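Local coordinates for hypothetical protein (Nostoc punctiforme, PDB 2INB), which probably acts with XisF and XisI in the site-specific recombination that rearranges nitrogen-fixation genes in cyanobacteria, at residues Val60-Leu64 and Thr104-Phe109. Sequence-based numbering, arbitrary orientation.
Sequences VKSFL and TYKTFF
The ring of Phe63 meets Thr104 and Phe109 over one face in this PD-(D/E)XK nuclease-like fold. The contact joins the loop after strand 54-60 to helix 102-106 and the short 3-10 segment that follows it. Phe109 comes in edge first, an offset edge-to-face pair with ring planes at 82° and centroids 5.5 Å apart. Its CZ reaches Phe63 CZ at 3.8 Å, and its CE2 lies over the same face. Thr104 shares that face through its methyl group. CG2 stands 4.1 Å from the centroid of the Phe63 ring, a CH-pi contact 27° off the normal. Chi1 of -52° puts Thr104 OG1 beside the backbone N; CG2 is then anti to N and faces the ring. Phe108 makes a looser apolar contact, CE2 to Phe63 CE2 at 4.3 Å. Val100 and, on helix 69-88, Phe73 also touch Phe63. Cutting Phe63 back to an alanine would probably open a gap beside the Thr104 methyl and leave the Phe109 edge without its aromatic partner. Phe108 and Phe109 also pack together, with Phe108 CD2 over the centre of the Phe109 ring. The turn is pinned by Thr104 O, which accepts from Thr107 N and Phe109 N, each at 3.2 Å.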
loop_
_atom_site.group_PDB
_atom_site.type_symbol
_atom_site.label_atom_id
_atom_site.label_comp_id
_atom_site.label_asym_id
_atom_site.label_seq_id
_atom_site.Cartn_x
_atom_site.Cartn_y
_atom_site.Cartn_z
ATOM N N VAL A 60 -10.036 -8.322 4.677
ATOM C CA VAL A 60 -10.855 -8.943 3.612
ATOM C C VAL A 60 -10.870 -8.073 2.392
ATOM O O VAL A 60 -11.249 -6.901 2.471
ATOM C CB VAL A 60 -12.282 -9.200 4.074
ATOM C CG1 VAL A 60 -13.066 -9.842 2.910
ATOM C CG2 VAL A 60 -12.273 -10.126 5.303
ATOM N N LYS A 61 -10.521 -8.672 1.248
ATOM C CA LYS A 61 -10.620 -8.029 -0.075
ATOM C C LYS A 61 -11.430 -8.933 -1.021
ATOM O O LYS A 61 -11.387 -10.197 -0.908
ATOM C CB LYS A 61 -9.228 -7.728 -0.635
ATOM C CG LYS A 61 -8.456 -6.740 0.249
ATOM C CD LYS A 61 -9.113 -5.366 0.205
ATOM C CE LYS A 61 -8.352 -4.320 0.960
ATOM N NZ LYS A 61 -8.963 -2.952 0.795
ATOM N N SER A 62 -12.246 -8.305 -1.856
ATOM C CA SER A 62 -13.008 -9.016 -2.856
ATOM C C SER A 62 -12.346 -8.933 -4.224
ATOM O O SER A 62 -12.625 -9.751 -5.108
ATOM C CB SER A 62 -14.389 -8.403 -2.959
ATOM O OG SER A 62 -14.259 -7.087 -3.460
ATOM N N PHE A 63 -11.497 -7.915 -4.395
ATOM C CA PHE A 63 -10.867 -7.586 -5.673
ATOM C C PHE A 63 -11.912 -7.261 -6.744
ATOM O O PHE A 63 -11.705 -7.507 -7.930
ATOM C CB PHE A 63 -9.800 -8.633 -6.079
ATOM C CG PHE A 63 -8.465 -8.394 -5.424
ATOM C CD1 PHE A 63 -8.275 -8.770 -4.110
ATOM C CD2 PHE A 63 -7.436 -7.711 -6.096
ATOM C CE1 PHE A 63 -7.062 -8.517 -3.442
ATOM C CE2 PHE A 63 -6.231 -7.454 -5.451
ATOM C CZ PHE A 63 -6.046 -7.842 -4.136
ATOM N N LEU A 64 -13.025 -6.685 -6.286
ATOM C CA LEU A 64 -14.000 -5.984 -7.120
ATOM C C LEU A 64 -14.098 -4.501 -6.657
ATOM O O LEU A 64 -14.934 -3.744 -7.156
ATOM C CB LEU A 64 -15.355 -6.654 -6.970
ATOM C CG LEU A 64 -15.437 -8.136 -7.380
ATOM N N THR A 104 -9.470 -14.907 -7.736
ATOM C CA THR A 104 -8.374 -13.915 -7.812
ATOM C C THR A 104 -7.010 -14.570 -7.556
ATOM O O THR A 104 -6.011 -14.268 -8.229
ATOM C CB THR A 104 -8.607 -12.828 -6.757
ATOM O OG1 THR A 104 -9.926 -12.319 -6.893
ATOM C CG2 THR A 104 -7.548 -11.694 -6.828
ATOM N N TYR A 105 -6.985 -15.501 -6.614
ATOM C CA TYR A 105 -5.760 -16.213 -6.285
ATOM C C TYR A 105 -5.257 -16.969 -7.529
ATOM O O TYR A 105 -4.064 -16.970 -7.830
ATOM C CB TYR A 105 -5.983 -17.206 -5.146
ATOM C CG TYR A 105 -4.745 -18.004 -4.816
ATOM C CD1 TYR A 105 -3.641 -17.377 -4.237
ATOM C CD2 TYR A 105 -4.681 -19.365 -5.076
ATOM C CE1 TYR A 105 -2.490 -18.085 -3.952
ATOM C CE2 TYR A 105 -3.516 -20.087 -4.788
ATOM C CZ TYR A 105 -2.445 -19.425 -4.231
ATOM O OH TYR A 105 -1.292 -20.131 -3.969
ATOM N N LYS A 106 -6.164 -17.605 -8.237
ATOM C CA LYS A 106 -5.776 -18.462 -9.353
ATOM C C LYS A 106 -5.435 -17.673 -10.610
ATOM O O LYS A 106 -4.918 -18.253 -11.589
ATOM C CB LYS A 106 -6.894 -19.441 -9.699
ATOM C CG LYS A 106 -7.110 -20.527 -8.666
ATOM C CD LYS A 106 -8.332 -21.417 -9.048
ATOM C CE LYS A 106 -8.043 -22.317 -10.251
ATOM N N THR A 107 -5.789 -16.385 -10.647
ATOM C CA THR A 107 -5.547 -15.560 -11.845
ATOM C C THR A 107 -4.514 -14.494 -11.537
ATOM O O THR A 107 -3.315 -14.700 -11.764
ATOM C CB THR A 107 -6.865 -14.918 -12.355
ATOM O OG1 THR A 107 -7.517 -14.207 -11.297
ATOM C CG2 THR A 107 -7.830 -16.016 -12.893
ATOM N N PHE A 108 -4.951 -13.382 -10.926
ATOM C CA PHE A 108 -4.030 -12.268 -10.607
ATOM C C PHE A 108 -2.796 -12.690 -9.807
ATOM O O PHE A 108 -1.669 -12.339 -10.162
ATOM C CB PHE A 108 -4.781 -11.165 -9.858
ATOM C CG PHE A 108 -3.935 -9.982 -9.474
ATOM C CD1 PHE A 108 -3.516 -9.084 -10.460
ATOM C CD2 PHE A 108 -3.608 -9.717 -8.164
ATOM C CE1 PHE A 108 -2.780 -7.986 -10.136
ATOM C CE2 PHE A 108 -2.845 -8.619 -7.852
ATOM C CZ PHE A 108 -2.432 -7.755 -8.871
ATOM N N PHE A 109 -3.005 -13.467 -8.733
ATOM C CA PHE A 109 -1.891 -13.863 -7.869
ATOM C C PHE A 109 -1.015 -14.963 -8.463
ATOM O O PHE A 109 0.001 -15.300 -7.865
ATOM C CB PHE A 109 -2.348 -14.182 -6.413
ATOM C CG PHE A 109 -2.729 -12.959 -5.646
ATOM C CD1 PHE A 109 -1.744 -12.078 -5.237
ATOM C CD2 PHE A 109 -4.052 -12.595 -5.488
ATOM C CE1 PHE A 109 -2.073 -10.907 -4.585
ATOM C CE2 PHE A 109 -4.398 -11.378 -4.823
ATOM C CZ PHE A 109 -3.377 -10.552 -4.405
#